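Local coordinates for endo-n-acetyl-beta-d-glucosaminidase (Hypocrea jecorina, PDB 4AC1), which probably cleaves N-linked glycans by hydrolysis within their N-acetylglucosamine core, as a fungal glycoside hydrolase of family 18, and deglycosylates the fungus's own cellulases, at residues 84-90 with 125-130. Sequence-based numbering, arbitrary orientation.
Sequences GAAPGSF and DVEQPM. With ZN (zinc ion), chain G.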
loop_
_atom_site.group_PDB
_atom_site.type_symbol
_atom_site.label_atom_id
_atom_site.label_comp_id
_atom_site.label_asym_id
_atom_site.label_seq_id
_atom_site.Cartn_x
_atom_site.Cartn_y
_atom_site.Cartn_z
ATOM N N GLY A 84 -0.900 9.090 2.076
ATOM C CA GLY A 84 -0.636 9.399 0.679
ATOM C C GLY A 84 -0.351 10.877 0.482
ATOM O O GLY A 84 0.140 11.560 1.385
ATOM N N ALA A 85 -0.691 11.370 -0.705
ATOM C CA ALA A 85 -0.323 12.722 -1.138
ATOM C C ALA A 85 -0.911 13.863 -0.294
ATOM O O ALA A 85 -0.241 14.865 -0.063
ATOM C CB ALA A 85 -0.687 12.917 -2.611
ATOM N N ALA A 86 -2.154 13.711 0.157
ATOM C CA ALA A 86 -2.825 14.796 0.867
ATOM C C ALA A 86 -2.279 14.912 2.296
ATOM O O ALA A 86 -2.371 13.958 3.067
ATOM C CB ALA A 86 -4.319 14.583 0.866
ATOM N N PRO A 87 -1.693 16.076 2.651
ATOM C CA PRO A 87 -1.161 16.238 4.005
ATOM C C PRO A 87 -2.282 16.320 5.027
ATOM O O PRO A 87 -3.407 16.691 4.681
ATOM C CB PRO A 87 -0.446 17.599 3.955
ATOM C CG PRO A 87 -0.296 17.931 2.529
ATOM C CD PRO A 87 -1.451 17.276 1.830
ATOM N N GLY A 88 -1.983 15.983 6.274
ATOM C CA GLY A 88 -2.940 16.173 7.352
ATOM C C GLY A 88 -3.139 15.008 8.301
ATOM O O GLY A 88 -3.580 15.210 9.435
ATOM N N SER A 89 -2.806 13.791 7.862
ATOM C CA SER A 89 -3.070 12.601 8.669
ATOM C C SER A 89 -1.991 12.319 9.717
ATOM O O SER A 89 -2.261 11.642 10.706
ATOM C CB SER A 89 -3.252 11.361 7.783
ATOM O OG SER A 89 -4.395 11.480 6.958
ATOM N N PHE A 90 -0.785 12.845 9.498
ATOM C CA PHE A 90 0.379 12.461 10.307
ATOM C C PHE A 90 1.088 13.649 10.938
ATOM O O PHE A 90 2.256 13.546 11.316
ATOM C CB PHE A 90 1.386 11.655 9.462
ATOM C CG PHE A 90 0.796 10.438 8.803
ATOM C CD1 PHE A 90 0.259 9.390 9.556
ATOM C CD2 PHE A 90 0.774 10.345 7.417
ATOM C CE1 PHE A 90 -0.290 8.275 8.932
ATOM C CE2 PHE A 90 0.226 9.240 6.798
ATOM C CZ PHE A 90 -0.303 8.215 7.544
ATOM N N ASP A 125 0.946 5.181 4.703
ATOM C CA ASP A 125 1.708 5.753 3.588
ATOM C C ASP A 125 2.050 7.187 3.934
ATOM O O ASP A 125 1.288 8.115 3.674
ATOM C CB ASP A 125 0.877 5.659 2.310
ATOM C CG ASP A 125 1.626 6.079 1.060
ATOM O OD1 ASP A 125 2.792 6.524 1.113
ATOM O OD2 ASP A 125 0.985 5.986 -0.019
ATOM N N VAL A 126 3.193 7.356 4.579
ATOM C CA VAL A 126 3.541 8.622 5.208
ATOM C C VAL A 126 4.380 9.451 4.245
ATOM O O VAL A 126 5.545 9.142 3.979
ATOM C CB VAL A 126 4.293 8.382 6.542
ATOM C CG1 VAL A 126 4.621 9.712 7.209
ATOM C CG2 VAL A 126 3.456 7.487 7.478
ATOM N N GLU A 127 3.754 10.471 3.671
ATOM C CA GLU A 127 4.404 11.284 2.653
ATOM C C GLU A 127 4.710 12.708 3.137
ATOM O O GLU A 127 5.136 13.554 2.346
ATOM C CB GLU A 127 3.604 11.288 1.340
ATOM C CG GLU A 127 3.500 9.934 0.646
ATOM C CD GLU A 127 2.772 10.006 -0.692
ATOM O OE1 GLU A 127 2.692 11.104 -1.280
ATOM O OE2 GLU A 127 2.286 8.965 -1.162
ATOM N N GLN A 128 4.504 12.969 4.426
ATOM C CA GLN A 128 4.957 14.221 5.059
ATOM C C GLN A 128 5.657 13.821 6.351
ATOM O O GLN A 128 5.448 12.705 6.824
ATOM C CB GLN A 128 3.801 15.192 5.349
ATOM C CG GLN A 128 2.969 15.574 4.138
ATOM C CD GLN A 128 1.923 14.519 3.784
ATOM O OE1 GLN A 128 1.331 13.889 4.661
ATOM N NE2 GLN A 128 1.696 14.332 2.489
ATOM N N PRO A 129 6.485 14.715 6.933
ATOM C CA PRO A 129 7.234 14.304 8.129
ATOM C C PRO A 129 6.367 13.953 9.341
ATOM O O PRO A 129 5.400 14.665 9.656
ATOM C CB PRO A 129 8.105 15.528 8.433
ATOM C CG PRO A 129 8.290 16.177 7.097
ATOM C CD PRO A 129 6.954 16.019 6.424
ATOM N N MET A 130 6.710 12.838 9.983
ATOM C CA MET A 130 6.116 12.407 11.250
ATOM C C MET A 130 7.268 12.022 12.172
ATOM O O MET A 130 8.256 11.444 11.707
ATOM C CB MET A 130 5.182 11.206 11.041
ATOM C CG MET A 130 4.433 10.777 12.277
ATOM S SD MET A 130 3.383 9.360 11.938
ATOM C CE MET A 130 2.191 9.490 13.283
HETATM ZN ZN ZN G . 1.784 8.415 -3.074
HETATM O O HOH W 1 0.927 11.208 4.040
HETATM O O HOH W 2 -1.538 12.731 5.467
HETATM O O HOH W 3 0.434 14.682 7.216
HETATM O O HOH W 4 1.362 10.195 -3.541
HETATM O O HOH W 5 3.907 8.299 -3.804
HETATM O O HOH W 6 -0.275 8.141 -2.565
HETATM O O HOH W 7 1.215 7.889 -5.104
#
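G84 N donates to D125 O at 2.9 Å, with an N-H...O angle of 166°. This bond joins the end of strand 121-125 to G84, just after its parallel neighbour 77-83. The two loops then run on as irregular chain, with P87 opposite Q128 and F90 beside M130. G84 has no side chain, and its backbone lies close against the carboxylate of E127. E127 is extended beyond CG, and E127 OE1 meets A85 CA at 3.4 Å. Its OE2 binds a zinc ion, which Q189 and four waters also ligate. E127 OE1 takes a hydrogen bond from water 4, one of those ligands. This is the family 18 TIM barrel, and D125-V126-E127 matches the end of its DxxDxDxE signature, running just beyond strand 121-125. Q128 folds back at chi2 (81°), which lays its amide across P87, with Q128 OE1 3.5 Å from P87 CA. Its NE2 gives a weak bond to G84 O at 3.4 Å. Water 3 donates to Q128 OE1 and accepts from G88 N and F90 N, tying the amide to the turning loop. Water 1 accepts from E127 N and lies in plane at the edge of the F90 ring. The F90 ring is sandwiched. V126 CG2 makes a CH-pi contact over one face, 3.8 Å from the ring centroid, and S89 CB lies over the other. M130 SD approaches obliquely, 4.9 Å from the ring centroid, as a Met-aromatic contact. An alanine at F90 would probably open a gap between V126 CG2 and S89 CB and leave M130 SD without its aromatic partner.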